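Side-chain contacts in serine-tRNA ligase (Naegleria fowleri, PDB 6BLJ), which probably charges tRNA(Ser) with serine through a seryl-adenylate intermediate, as class II aminoacyl-tRNA synthetases do, and is seen here with AMP bound: residues P303-G308 against F353-G358; A290-K295 against F339-P344; E457-P462 against N466-L471; L221-L226 against G476-I481. All blocks are in the same frame, centred on the assembly; numbering follows the deposited sequence.

Contact 1: P303-G308 against F353-G358; sequences PIKYCG and FDEMIG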
loop_
_atom_site.group_PDB
_atom_site.type_symbol
_atom_site.label_atom_id
_atom_site.label_comp_id
_atom_site.label_asym_id
_atom_site.label_seq_id
_atom_site.Cartn_x
_atom_site.Cartn_y
_atom_site.Cartn_z
ATOM N N PRO A 303 25.840 -10.383 27.939
ATOM C CA PRO A 303 25.050 -10.151 26.723
ATOM C C PRO A 303 24.469 -11.413 26.081
ATOM O O PRO A 303 24.911 -12.524 26.359
ATOM C CB PRO A 303 26.067 -9.499 25.784
ATOM C CG PRO A 303 27.366 -10.140 26.180
ATOM C CD PRO A 303 27.289 -10.295 27.684
ATOM N N ILE A 304 23.474 -11.217 25.222
ATOM C CA ILE A 304 22.852 -12.283 24.442
ATOM C C ILE A 304 23.223 -12.057 22.987
ATOM O O ILE A 304 22.879 -11.021 22.414
ATOM C CB ILE A 304 21.327 -12.295 24.616
ATOM C CG1 ILE A 304 20.952 -12.463 26.087
ATOM C CG2 ILE A 304 20.701 -13.398 23.777
ATOM C CD1 ILE A 304 19.491 -12.261 26.343
ATOM N N LYS A 305 23.909 -13.020 22.382
ATOM C CA LYS A 305 24.425 -12.876 21.026
ATOM C C LYS A 305 23.766 -13.910 20.119
ATOM O O LYS A 305 23.780 -15.107 20.427
ATOM C CB LYS A 305 25.942 -13.048 20.993
ATOM C CG LYS A 305 26.755 -12.062 21.860
ATOM C CD LYS A 305 28.250 -12.386 21.744
ATOM C CE LYS A 305 29.117 -11.466 22.593
ATOM N NZ LYS A 305 30.562 -11.779 22.410
ATOM N N TYR A 306 23.174 -13.446 19.019
ATOM C CA TYR A 306 22.495 -14.313 18.059
ATOM C C TYR A 306 23.100 -14.153 16.676
ATOM O O TYR A 306 23.493 -13.047 16.278
ATOM C CB TYR A 306 20.994 -14.014 17.987
ATOM C CG TYR A 306 20.204 -14.617 19.127
ATOM C CD1 TYR A 306 20.050 -15.991 19.233
ATOM C CD2 TYR A 306 19.587 -13.811 20.079
ATOM C CE1 TYR A 306 19.325 -16.566 20.282
ATOM C CE2 TYR A 306 18.840 -14.372 21.118
ATOM C CZ TYR A 306 18.719 -15.749 21.208
ATOM O OH TYR A 306 17.999 -16.310 22.229
ATOM N N CYS A 307 23.192 -15.271 15.965
ATOM C CA CYS A 307 23.592 -15.332 14.559
ATOM C C CYS A 307 22.315 -15.643 13.784
ATOM O O CYS A 307 21.951 -16.804 13.621
ATOM C CB CYS A 307 24.683 -16.418 14.332
ATOM S SG CYS A 307 24.945 -16.796 12.588
ATOM N N GLY A 308 21.625 -14.597 13.329
ATOM C CA GLY A 308 20.327 -14.781 12.693
ATOM C C GLY A 308 20.464 -15.179 11.235
ATOM O O GLY A 308 21.328 -14.690 10.512
ATOM N N PHE A 353 29.055 -2.486 19.970
ATOM C CA PHE A 353 29.026 -1.898 18.635
ATOM C C PHE A 353 30.371 -2.078 17.934
ATOM O O PHE A 353 30.434 -2.547 16.792
ATOM C CB PHE A 353 28.651 -0.408 18.756
ATOM C CG PHE A 353 28.601 0.342 17.434
ATOM C CD1 PHE A 353 27.408 0.436 16.717
ATOM C CD2 PHE A 353 29.726 0.972 16.923
ATOM C CE1 PHE A 353 27.345 1.128 15.512
ATOM C CE2 PHE A 353 29.670 1.666 15.718
ATOM C CZ PHE A 353 28.479 1.748 15.015
ATOM N N ASP A 354 31.464 -1.725 18.625
ATOM C CA ASP A 354 32.805 -1.892 18.069
ATOM C C ASP A 354 33.110 -3.356 17.776
ATOM O O ASP A 354 33.742 -3.674 16.760
ATOM C CB ASP A 354 33.852 -1.319 19.038
ATOM C CG ASP A 354 33.762 0.194 19.177
ATOM O OD1 ASP A 354 33.174 0.843 18.292
ATOM O OD2 ASP A 354 34.291 0.736 20.163
ATOM N N GLU A 355 32.691 -4.261 18.668
ATOM C CA GLU A 355 32.924 -5.686 18.450
ATOM C C GLU A 355 32.199 -6.179 17.200
ATOM O O GLU A 355 32.763 -6.946 16.409
ATOM C CB GLU A 355 32.476 -6.496 19.675
ATOM C CG GLU A 355 32.520 -8.019 19.453
ATOM C CD GLU A 355 32.018 -8.841 20.647
ATOM O OE1 GLU A 355 32.414 -8.550 21.797
ATOM O OE2 GLU A 355 31.206 -9.775 20.422
ATOM N N MET A 356 30.955 -5.723 16.991
ATOM C CA MET A 356 30.143 -6.228 15.884
ATOM C C MET A 356 30.645 -5.717 14.543
ATOM O O MET A 356 30.712 -6.481 13.574
ATOM C CB MET A 356 28.673 -5.846 16.098
ATOM C CG MET A 356 28.059 -6.567 17.319
ATOM S SD MET A 356 26.500 -5.848 17.878
ATOM C CE MET A 356 25.401 -6.351 16.539
ATOM N N ILE A 357 30.968 -4.423 14.443
ATOM C CA ILE A 357 31.536 -3.964 13.181
ATOM C C ILE A 357 32.891 -4.630 12.976
ATOM O O ILE A 357 33.252 -4.972 11.846
ATOM C CB ILE A 357 31.610 -2.418 13.120
ATOM C CG1 ILE A 357 31.919 -1.931 11.694
ATOM C CG2 ILE A 357 32.648 -1.855 14.110
ATOM C CD1 ILE A 357 30.870 -2.335 10.662
ATOM N N GLY A 358 33.624 -4.899 14.070
ATOM C CA GLY A 358 34.875 -5.641 13.961
ATOM C C GLY A 358 34.690 -7.061 13.448
ATOM O O GLY A 358 35.529 -7.574 12.707
HETATM O O HOH W 1 31.535 -9.900 24.450
#

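Contact 2: A290-K295 against F339-P344; sequences AFHLEK and FVVTSP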
loop_
_atom_site.group_PDB
_atom_site.type_symbol
_atom_site.label_atom_id
_atom_site.label_comp_id
_atom_site.label_asym_id
_atom_site.label_seq_id
_atom_site.Cartn_x
_atom_site.Cartn_y
_atom_site.Cartn_z
ATOM N N ALA A 290 11.431 -9.324 18.197
ATOM C CA ALA A 290 10.132 -9.674 18.772
ATOM C C ALA A 290 10.237 -10.898 19.678
ATOM O O ALA A 290 9.472 -11.026 20.638
ATOM C CB ALA A 290 9.107 -9.914 17.655
ATOM N N PHE A 291 11.208 -11.778 19.405
ATOM C CA PHE A 291 11.496 -12.938 20.247
ATOM C C PHE A 291 11.701 -12.543 21.705
ATOM O O PHE A 291 11.436 -13.344 22.610
ATOM C CB PHE A 291 12.749 -13.640 19.684
ATOM C CG PHE A 291 13.159 -14.916 20.399
ATOM C CD1 PHE A 291 12.792 -16.157 19.897
ATOM C CD2 PHE A 291 13.984 -14.876 21.517
ATOM C CE1 PHE A 291 13.195 -17.344 20.536
ATOM C CE2 PHE A 291 14.386 -16.045 22.152
ATOM C CZ PHE A 291 13.995 -17.279 21.664
ATOM N N HIS A 292 12.147 -11.315 21.958
ATOM C CA HIS A 292 12.453 -10.870 23.312
ATOM C C HIS A 292 11.312 -10.110 23.973
ATOM O O HIS A 292 11.486 -9.617 25.093
ATOM C CB HIS A 292 13.728 -10.022 23.307
ATOM C CG HIS A 292 14.944 -10.818 22.947
ATOM N ND1 HIS A 292 15.363 -10.988 21.643
ATOM C CD2 HIS A 292 15.775 -11.569 23.710
ATOM C CE1 HIS A 292 16.427 -11.775 21.623
ATOM N NE2 HIS A 292 16.698 -12.138 22.863
ATOM N N LEU A 293 10.150 -10.038 23.324
ATOM C CA LEU A 293 9.003 -9.320 23.868
ATOM C C LEU A 293 8.763 -9.671 25.329
ATOM O O LEU A 293 8.628 -10.847 25.690
ATOM C CB LEU A 293 7.751 -9.644 23.050
ATOM C CG LEU A 293 6.447 -9.015 23.557
ATOM C CD1 LEU A 293 6.462 -7.504 23.404
ATOM C CD2 LEU A 293 5.237 -9.616 22.843
ATOM N N GLU A 294 8.722 -8.632 26.166
ATOM C CA GLU A 294 8.299 -8.736 27.567
ATOM C C GLU A 294 9.168 -9.685 28.386
ATOM O O GLU A 294 8.709 -10.275 29.362
ATOM C CB GLU A 294 6.824 -9.141 27.658
ATOM C CG GLU A 294 5.882 -7.955 27.405
ATOM C CD GLU A 294 4.523 -8.361 26.863
ATOM O OE1 GLU A 294 4.190 -9.560 26.937
ATOM O OE2 GLU A 294 3.792 -7.484 26.347
ATOM N N LYS A 295 10.435 -9.821 28.031
ATOM C CA LYS A 295 11.359 -10.605 28.833
ATOM C C LYS A 295 12.213 -9.689 29.706
ATOM O O LYS A 295 12.328 -8.487 29.462
ATOM C CB LYS A 295 12.233 -11.486 27.941
ATOM C CG LYS A 295 11.443 -12.618 27.294
ATOM C CD LYS A 295 12.327 -13.519 26.449
ATOM C CE LYS A 295 11.552 -14.734 25.933
ATOM N NZ LYS A 295 12.170 -15.283 24.692
ATOM N N PHE A 339 22.942 -10.026 15.971
ATOM C CA PHE A 339 21.940 -9.390 16.825
ATOM C C PHE A 339 22.354 -9.587 18.278
ATOM O O PHE A 339 22.609 -10.723 18.695
ATOM C CB PHE A 339 20.538 -9.979 16.574
ATOM C CG PHE A 339 19.428 -9.243 17.300
ATOM C CD1 PHE A 339 19.166 -9.490 18.648
ATOM C CD2 PHE A 339 18.662 -8.300 16.637
ATOM C CE1 PHE A 339 18.160 -8.808 19.314
ATOM C CE2 PHE A 339 17.649 -7.610 17.293
ATOM C CZ PHE A 339 17.399 -7.859 18.635
ATOM N N VAL A 340 22.456 -8.498 19.048
ATOM C CA VAL A 340 22.956 -8.581 20.419
ATOM C C VAL A 340 22.072 -7.778 21.367
ATOM O O VAL A 340 21.696 -6.638 21.070
ATOM C CB VAL A 340 24.418 -8.102 20.528
ATOM C CG1 VAL A 340 24.938 -8.319 21.965
ATOM C CG2 VAL A 340 25.311 -8.847 19.532
ATOM N N VAL A 341 21.759 -8.380 22.522
ATOM C CA VAL A 341 21.144 -7.700 23.656
ATOM C C VAL A 341 22.236 -7.472 24.700
ATOM O O VAL A 341 22.938 -8.421 25.081
ATOM C CB VAL A 341 19.996 -8.539 24.252
ATOM C CG1 VAL A 341 19.268 -7.765 25.355
ATOM C CG2 VAL A 341 19.029 -9.044 23.159
ATOM N N THR A 342 22.390 -6.231 25.175
ATOM C CA THR A 342 23.412 -5.964 26.198
ATOM C C THR A 342 22.821 -5.284 27.426
ATOM O O THR A 342 21.711 -4.743 27.413
ATOM C CB THR A 342 24.558 -5.078 25.689
ATOM O OG1 THR A 342 24.114 -3.712 25.659
ATOM C CG2 THR A 342 25.028 -5.516 24.308
ATOM N N SER A 343 23.622 -5.293 28.491
ATOM C CA SER A 343 23.349 -4.462 29.642
ATOM C C SER A 343 23.317 -2.993 29.224
ATOM O O SER A 343 23.990 -2.594 28.274
ATOM C CB SER A 343 24.426 -4.678 30.709
ATOM O OG SER A 343 24.449 -3.617 31.646
ATOM N N PRO A 344 22.525 -2.166 29.908
ATOM C CA PRO A 344 22.567 -0.725 29.658
ATOM C C PRO A 344 23.665 0.001 30.422
ATOM O O PRO A 344 23.755 1.223 30.309
ATOM C CB PRO A 344 21.178 -0.269 30.130
ATOM C CG PRO A 344 20.901 -1.175 31.286
ATOM C CD PRO A 344 21.489 -2.522 30.896
#

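Contact 3: E457-P462 against N466-L471; sequences ENYQTP and NVPEVL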
loop_
_atom_site.group_PDB
_atom_site.type_symbol
_atom_site.label_atom_id
_atom_site.label_comp_id
_atom_site.label_asym_id
_atom_site.label_seq_id
_atom_site.Cartn_x
_atom_site.Cartn_y
_atom_site.Cartn_z
ATOM N N GLU A 457 33.154 -9.907 -9.003
ATOM C CA GLU A 457 33.905 -8.799 -9.600
ATOM C C GLU A 457 35.352 -8.765 -9.122
ATOM O O GLU A 457 36.266 -8.510 -9.914
ATOM C CB GLU A 457 33.233 -7.459 -9.306
ATOM C CG GLU A 457 31.949 -7.227 -10.120
ATOM C CD GLU A 457 31.470 -5.780 -10.061
ATOM O OE1 GLU A 457 32.205 -4.898 -9.545
ATOM O OE2 GLU A 457 30.339 -5.533 -10.518
ATOM N N ASN A 458 35.590 -9.012 -7.837
ATOM C CA ASN A 458 36.958 -8.911 -7.342
ATOM C C ASN A 458 37.812 -10.124 -7.688
ATOM O O ASN A 458 39.040 -9.991 -7.743
ATOM C CB ASN A 458 36.949 -8.695 -5.832
ATOM C CG ASN A 458 36.625 -7.264 -5.471
ATOM O OD1 ASN A 458 37.472 -6.377 -5.583
ATOM N ND2 ASN A 458 35.372 -7.019 -5.092
ATOM N N TYR A 459 37.196 -11.282 -7.945
ATOM C CA TYR A 459 37.924 -12.523 -8.219
ATOM C C TYR A 459 37.837 -12.944 -9.686
ATOM O O TYR A 459 38.218 -14.072 -10.024
ATOM C CB TYR A 459 37.401 -13.648 -7.308
ATOM C CG TYR A 459 37.932 -13.532 -5.894
ATOM C CD1 TYR A 459 39.078 -14.220 -5.498
ATOM C CD2 TYR A 459 37.307 -12.697 -4.954
ATOM C CE1 TYR A 459 39.592 -14.104 -4.192
ATOM C CE2 TYR A 459 37.826 -12.566 -3.647
ATOM C CZ TYR A 459 38.969 -13.277 -3.280
ATOM O OH TYR A 459 39.492 -13.171 -2.007
ATOM N N GLN A 460 37.352 -12.066 -10.564
ATOM C CA GLN A 460 37.231 -12.404 -11.973
ATOM C C GLN A 460 38.607 -12.520 -12.624
ATOM O O GLN A 460 39.582 -11.907 -12.185
ATOM C CB GLN A 460 36.393 -11.346 -12.701
ATOM C CG GLN A 460 37.065 -9.979 -12.797
ATOM C CD GLN A 460 36.192 -8.937 -13.489
ATOM O OE1 GLN A 460 35.953 -9.006 -14.703
ATOM N NE2 GLN A 460 35.681 -7.988 -12.710
ATOM N N THR A 461 38.678 -13.336 -13.662
ATOM C CA THR A 461 39.816 -13.413 -14.567
ATOM C C THR A 461 39.254 -13.336 -15.974
ATOM O O THR A 461 38.033 -13.326 -16.157
ATOM C CB THR A 461 40.598 -14.724 -14.377
ATOM O OG1 THR A 461 39.929 -15.781 -15.075
ATOM C CG2 THR A 461 40.700 -15.082 -12.893
ATOM N N PRO A 462 40.104 -13.281 -17.010
ATOM C CA PRO A 462 39.550 -13.362 -18.375
ATOM C C PRO A 462 38.856 -14.679 -18.665
ATOM O O PRO A 462 38.102 -14.758 -19.641
ATOM C CB PRO A 462 40.781 -13.178 -19.275
ATOM C CG PRO A 462 41.756 -12.408 -18.419
ATOM C CD PRO A 462 41.541 -12.938 -17.029
ATOM N N ASN A 466 37.748 -16.969 -9.792
ATOM C CA ASN A 466 38.385 -17.709 -8.708
ATOM C C ASN A 466 37.455 -17.781 -7.492
ATOM O O ASN A 466 36.752 -16.818 -7.172
ATOM C CB ASN A 466 39.700 -17.036 -8.304
ATOM C CG ASN A 466 40.753 -17.112 -9.394
ATOM O OD1 ASN A 466 40.959 -18.157 -9.996
ATOM N ND2 ASN A 466 41.456 -16.003 -9.624
ATOM N N VAL A 467 37.449 -18.925 -6.818
ATOM C CA VAL A 467 36.712 -19.071 -5.552
ATOM C C VAL A 467 37.582 -18.564 -4.403
ATOM O O VAL A 467 38.723 -19.031 -4.250
ATOM C CB VAL A 467 36.316 -20.527 -5.327
ATOM C CG1 VAL A 467 35.630 -20.686 -3.962
ATOM C CG2 VAL A 467 35.409 -21.011 -6.465
ATOM N N PRO A 468 37.092 -17.641 -3.568
ATOM C CA PRO A 468 37.891 -17.192 -2.420
ATOM C C PRO A 468 38.393 -18.376 -1.602
ATOM O O PRO A 468 37.665 -19.343 -1.370
ATOM C CB PRO A 468 36.914 -16.325 -1.625
ATOM C CG PRO A 468 35.970 -15.751 -2.710
ATOM C CD PRO A 468 35.839 -16.877 -3.726
ATOM N N GLU A 469 39.663 -18.302 -1.201
ATOM C CA GLU A 469 40.302 -19.436 -0.537
ATOM C C GLU A 469 39.442 -19.967 0.606
ATOM O O GLU A 469 39.199 -21.172 0.704
ATOM C CB GLU A 469 41.679 -19.035 -0.025
ATOM C CG GLU A 469 42.566 -20.216 0.258
ATOM C CD GLU A 469 43.940 -19.797 0.710
ATOM O OE1 GLU A 469 44.738 -19.351 -0.144
ATOM O OE2 GLU A 469 44.207 -19.890 1.927
ATOM N N VAL A 470 38.934 -19.069 1.457
ATOM C CA VAL A 470 38.215 -19.511 2.651
ATOM C C VAL A 470 36.904 -20.214 2.309
ATOM O O VAL A 470 36.387 -20.972 3.138
ATOM C CB VAL A 470 37.978 -18.324 3.606
ATOM C CG1 VAL A 470 36.833 -17.453 3.114
ATOM C CG2 VAL A 470 37.712 -18.809 5.025
ATOM N N LEU A 471 36.336 -19.993 1.117
ATOM C CA LEU A 471 35.092 -20.666 0.740
ATOM C C LEU A 471 35.318 -22.011 0.053
ATOM O O LEU A 471 34.353 -22.768 -0.116
ATOM C CB LEU A 471 34.218 -19.773 -0.178
ATOM C CG LEU A 471 33.585 -18.488 0.364
ATOM C CD1 LEU A 471 32.740 -17.733 -0.694
ATOM C CD2 LEU A 471 32.731 -18.784 1.599
HETATM O O HOH W 2 41.011 -15.198 -0.860
#

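Contact 4: L221-L226 against G476-I481; sequences LVRMNL and GGTKFI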
loop_
_atom_site.group_PDB
_atom_site.type_symbol
_atom_site.label_atom_id
_atom_site.label_comp_id
_atom_site.label_asym_id
_atom_site.label_seq_id
_atom_site.Cartn_x
_atom_site.Cartn_y
_atom_site.Cartn_z
ATOM N N LEU A 221 27.204 -20.957 -8.687
ATOM C CA LEU A 221 26.816 -19.774 -7.919
ATOM C C LEU A 221 25.860 -20.137 -6.787
ATOM O O LEU A 221 25.929 -19.556 -5.694
ATOM C CB LEU A 221 26.177 -18.741 -8.847
ATOM C CG LEU A 221 27.134 -17.988 -9.782
ATOM C CD1 LEU A 221 26.345 -16.937 -10.577
ATOM C CD2 LEU A 221 28.303 -17.359 -9.019
ATOM N N VAL A 222 24.953 -21.087 -7.031
ATOM C CA VAL A 222 24.109 -21.612 -5.954
ATOM C C VAL A 222 24.974 -22.241 -4.862
ATOM O O VAL A 222 24.771 -22.007 -3.659
ATOM C CB VAL A 222 23.096 -22.628 -6.511
ATOM C CG1 VAL A 222 22.281 -23.266 -5.376
ATOM C CG2 VAL A 222 22.172 -21.979 -7.551
ATOM N N ARG A 223 25.935 -23.077 -5.260
ATOM C CA ARG A 223 26.788 -23.717 -4.255
ATOM C C ARG A 223 27.600 -22.677 -3.486
ATOM O O ARG A 223 27.818 -22.819 -2.280
ATOM C CB ARG A 223 27.703 -24.767 -4.896
ATOM C CG ARG A 223 26.944 -25.930 -5.525
ATOM C CD ARG A 223 27.856 -27.117 -5.808
ATOM N NE ARG A 223 28.956 -26.765 -6.700
ATOM C CZ ARG A 223 30.246 -26.830 -6.376
ATOM N NH1 ARG A 223 30.625 -27.259 -5.171
ATOM N NH2 ARG A 223 31.165 -26.479 -7.270
ATOM N N MET A 224 28.025 -21.603 -4.157
ATOM C CA MET A 224 28.724 -20.538 -3.438
ATOM C C MET A 224 27.779 -19.760 -2.521
ATOM O O MET A 224 28.201 -19.254 -1.474
ATOM C CB MET A 224 29.409 -19.588 -4.418
ATOM C CG MET A 224 30.365 -18.630 -3.722
ATOM S SD MET A 224 31.322 -17.571 -4.825
ATOM C CE MET A 224 32.506 -18.726 -5.472
ATOM N N ASN A 225 26.521 -19.611 -2.923
ATOM C CA ASN A 225 25.533 -18.959 -2.068
ATOM C C ASN A 225 25.415 -19.698 -0.750
ATOM O O ASN A 225 25.464 -19.091 0.331
ATOM C CB ASN A 225 24.173 -18.915 -2.782
ATOM C CG ASN A 225 23.279 -17.761 -2.310
ATOM O OD1 ASN A 225 23.763 -16.727 -1.868
ATOM N ND2 ASN A 225 21.968 -17.951 -2.396
ATOM N N LEU A 226 25.280 -21.026 -0.827
ATOM C CA LEU A 226 25.238 -21.847 0.376
ATOM C C LEU A 226 26.545 -21.784 1.146
ATOM O O LEU A 226 26.533 -21.759 2.379
ATOM C CB LEU A 226 24.930 -23.302 0.035
ATOM C CG LEU A 226 23.487 -23.764 0.077
ATOM C CD1 LEU A 226 23.488 -25.259 -0.081
ATOM C CD2 LEU A 226 22.906 -23.386 1.429
ATOM N N GLY A 476 33.138 -28.149 -1.573
ATOM C CA GLY A 476 33.733 -29.402 -2.005
ATOM C C GLY A 476 35.060 -29.254 -2.708
ATOM O O GLY A 476 35.417 -30.105 -3.530
ATOM N N GLY A 477 35.806 -28.194 -2.413
ATOM C CA GLY A 477 37.121 -28.009 -2.991
ATOM C C GLY A 477 37.170 -27.270 -4.318
ATOM O O GLY A 477 38.265 -27.112 -4.870
ATOM N N THR A 478 36.029 -26.827 -4.858
ATOM C CA THR A 478 36.043 -26.108 -6.131
ATOM C C THR A 478 36.904 -24.854 -6.022
ATOM O O THR A 478 36.693 -24.017 -5.139
ATOM C CB THR A 478 34.622 -25.719 -6.554
ATOM O OG1 THR A 478 33.790 -26.882 -6.642
ATOM C CG2 THR A 478 34.650 -25.032 -7.917
ATOM N N LYS A 479 37.882 -24.727 -6.916
ATOM C CA LYS A 479 38.780 -23.579 -6.908
ATOM C C LYS A 479 38.446 -22.527 -7.960
ATOM O O LYS A 479 38.875 -21.375 -7.820
ATOM C CB LYS A 479 40.225 -24.037 -7.107
ATOM C CG LYS A 479 40.788 -24.795 -5.921
ATOM C CD LYS A 479 42.214 -25.239 -6.191
ATOM C CE LYS A 479 42.713 -26.192 -5.121
ATOM N NZ LYS A 479 43.777 -25.556 -4.284
ATOM N N PHE A 480 37.714 -22.889 -9.009
ATOM C CA PHE A 480 37.555 -22.010 -10.155
ATOM C C PHE A 480 36.247 -22.332 -10.860
ATOM O O PHE A 480 35.884 -23.501 -11.010
ATOM C CB PHE A 480 38.760 -22.150 -11.103
ATOM C CG PHE A 480 38.709 -21.241 -12.309
ATOM C CD1 PHE A 480 38.954 -19.878 -12.188
ATOM C CD2 PHE A 480 38.464 -21.763 -13.573
ATOM C CE1 PHE A 480 38.914 -19.035 -13.300
ATOM C CE2 PHE A 480 38.433 -20.938 -14.692
ATOM C CZ PHE A 480 38.655 -19.570 -14.556
ATOM N N ILE A 481 35.535 -21.288 -11.271
ATOM C CA ILE A 481 34.323 -21.411 -12.072
ATOM C C ILE A 481 34.619 -20.813 -13.443
ATOM O O ILE A 481 34.873 -19.606 -13.559
ATOM C CB ILE A 481 33.134 -20.691 -11.420
ATOM C CG1 ILE A 481 33.048 -20.975 -9.921
ATOM C CG2 ILE A 481 31.829 -21.093 -12.108
ATOM C CD1 ILE A 481 31.991 -20.089 -9.248
#

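Contact 1: P303-G308 against F353-G358
A single surface salt bridge, Lys305 to Glu355, joins the start of strand 304-313 to helix 348-366 of the catalytic domain. The two side chains come from opposite directions, and the backbones stay well apart: the nearest CA pair, Lys305 and Met356, is 10.2 Å apart. Lys305 reaches out with every torsion after chi1 close to 180°, which carries its ammonium group across the gap. Glu355 likewise runs straight out from the helix to CD, its CG trans to the backbone N (chi1 173°). NZ of Lys305 lies 2.9 Å from OE2 of Glu355 and meets the syn lone pair of that oxygen, on the side of OE1. OE1 of Glu355 is 3.8 Å from NZ of Lys305. A water closes the triangle, accepting from NZ and donating to OE1. Both carboxylate oxygens are thus tied, directly or through water, to one ammonium group. Tyr241 OH is a second partner of OE2, which should help to fix the carboxylate's rotation. Beside the bridge, Met356 turns inward onto Val340, Leu441 and Ser443. The arrangement is a helix laid over the largely antiparallel sheet of the class II synthetase core, with a salt bridge at the margin of the packed interface.

Contact 2: A290-K295 against F339-P344
His292, which buries the largest area in this contact, lays one face of its imidazole against Val341 and brings a ring corner to Phe339. The CG2 methyl of Val341 sits over that face in a CH-pi contact, 4.0 Å from the centroid of the His292 ring and 16° off the normal. CG2 of Val341 is shifted toward the rim, nearest to NE2 of His292 at 3.9 Å. CG1 of Val341 takes the place trans to the backbone N (chi1 -175°), which leaves CG2 to face the histidine. On the opposite face of the His292 ring, CD2 of Phe291 stands over the centre, 3.9 Å above the plane. The polar side of the ring is tied elsewhere: ND1 bonds to the carbonyl O of Ile288. The histidine lies just past helix 285-290, where the chain makes two beta turns, Ala290 to Leu293 and His292 to Lys295, and packs against strand 332-342 of the largely antiparallel sheet that forms the class II synthetase core. Phe339 and His292 slide past each other in opposite directions, CE1 of Phe339 meeting CE1 of His292 at 4.1 Å. The phenyl ring also packs on Ile288 and Ala289, and the Phe339 side chain is about 11 Å from the bound AMP. Across the turn, Lys295 NZ bonds to the carbonyl O of Phe291 and forms a salt bridge with Glu205 of the second subunit.

Contact 3: E457-P462 against N466-L471
The phenol OH of Tyr459, whose ring lies over Pro468, has two hydrogen-bond partners, Leu367 O and a water 2.8 Å from Tyr459 OH that donates to it. That water also accepts a weak bond from Glu469 N, so it bridges the two segments. The CG of Pro468 stands above one ring face in a CH-pi contact, 3.9 Å from the centroid of the Tyr459 ring and 14° off the normal, displaced toward the CE2 side. The ring reaches Pro468 because CG of Tyr459 is set trans to its carbonyl carbon (chi1 -77°). At the other end of the residue, the carbonyl O of Tyr459 accepts the backbone N-H of Asn466, N to O 2.9 Å. This bond draws the chain together in a tight reversal between helix 448-458 and strand 464-466. Asn466 crosses the tyrosine at about a right angle, its amide plane 88° from the ring plane, with CB of Asn466 4.0 Å from CD1 of Tyr459. ND2 of Asn466 meets the CG2 methyl of Thr461 at 3.5 Å. Chemically, one backbone bond closes the turn, while the proline against the ring and the hydroxyl with its two hydrogen-bond partners probably fix how the tyrosine is turned.

Contact 4: L221-L226 against G476-I481
Arg223 and Met224, adjacent on helix 220-238, reach different parts of segment 476-481: the first a threonine hydroxyl, the second an isoleucine methyl. The arginine leaves the helix with CG trans to its carbonyl carbon and folds at chi3 (-59°), a bend that swings the guanidinium across the threonine at about a right angle. NH2 of Arg223 donates to OG1 of Thr478 over 2.7 Å in a nearly straight bond, 171° at the hydrogen, with the oxygen at the guanidinium edge and close to its plane. Thr478 offers that hydroxyl by setting OG1 trans to its own carbonyl carbon. Met475 O receives bonds from both Thr478 OG1 and Arg223 NH1, and Asp220 makes a salt bridge to NH2, which together probably fix the orientation of the guanidinium. Met224 runs straight to its sulfur and then turns at chi3 (-74°), bringing CE of Met224 to 4.0 Å from CD1 of Ile481. Ile481 presents that methyl at the end of CG1, in an apolar contact. Met224 lies between helix 448-458, where it touches Leu452 and Ile455, and Val467 of the neighbouring loop; Ile481 belongs to the two-stranded antiparallel sheet of 464-466 with 480-482, and Val222 and Leu226 face the second subunit.

Following the chain, helix 220-238 opens contact 4, which closes only at 476-481 and encloses the other three. Inside that span, 290-295 opens contact 2 and 303-308 opens contact 1; 339-344 then closes contact 2 and 353-358 closes contact 1, so the two cross. They also touch, for strands 304-313 and 332-342 are sheet neighbours, paired by Tyr306 N to Phe339 O at 2.8 Å. Together they tie the helix and the turns to opposite sides of the core sheet. Contact 3 follows in series, a short closure after helix 448-458. It meets contact 4 through Val467 N to Lys479 O, and Val467 also packs on Met224 of helix 220-238.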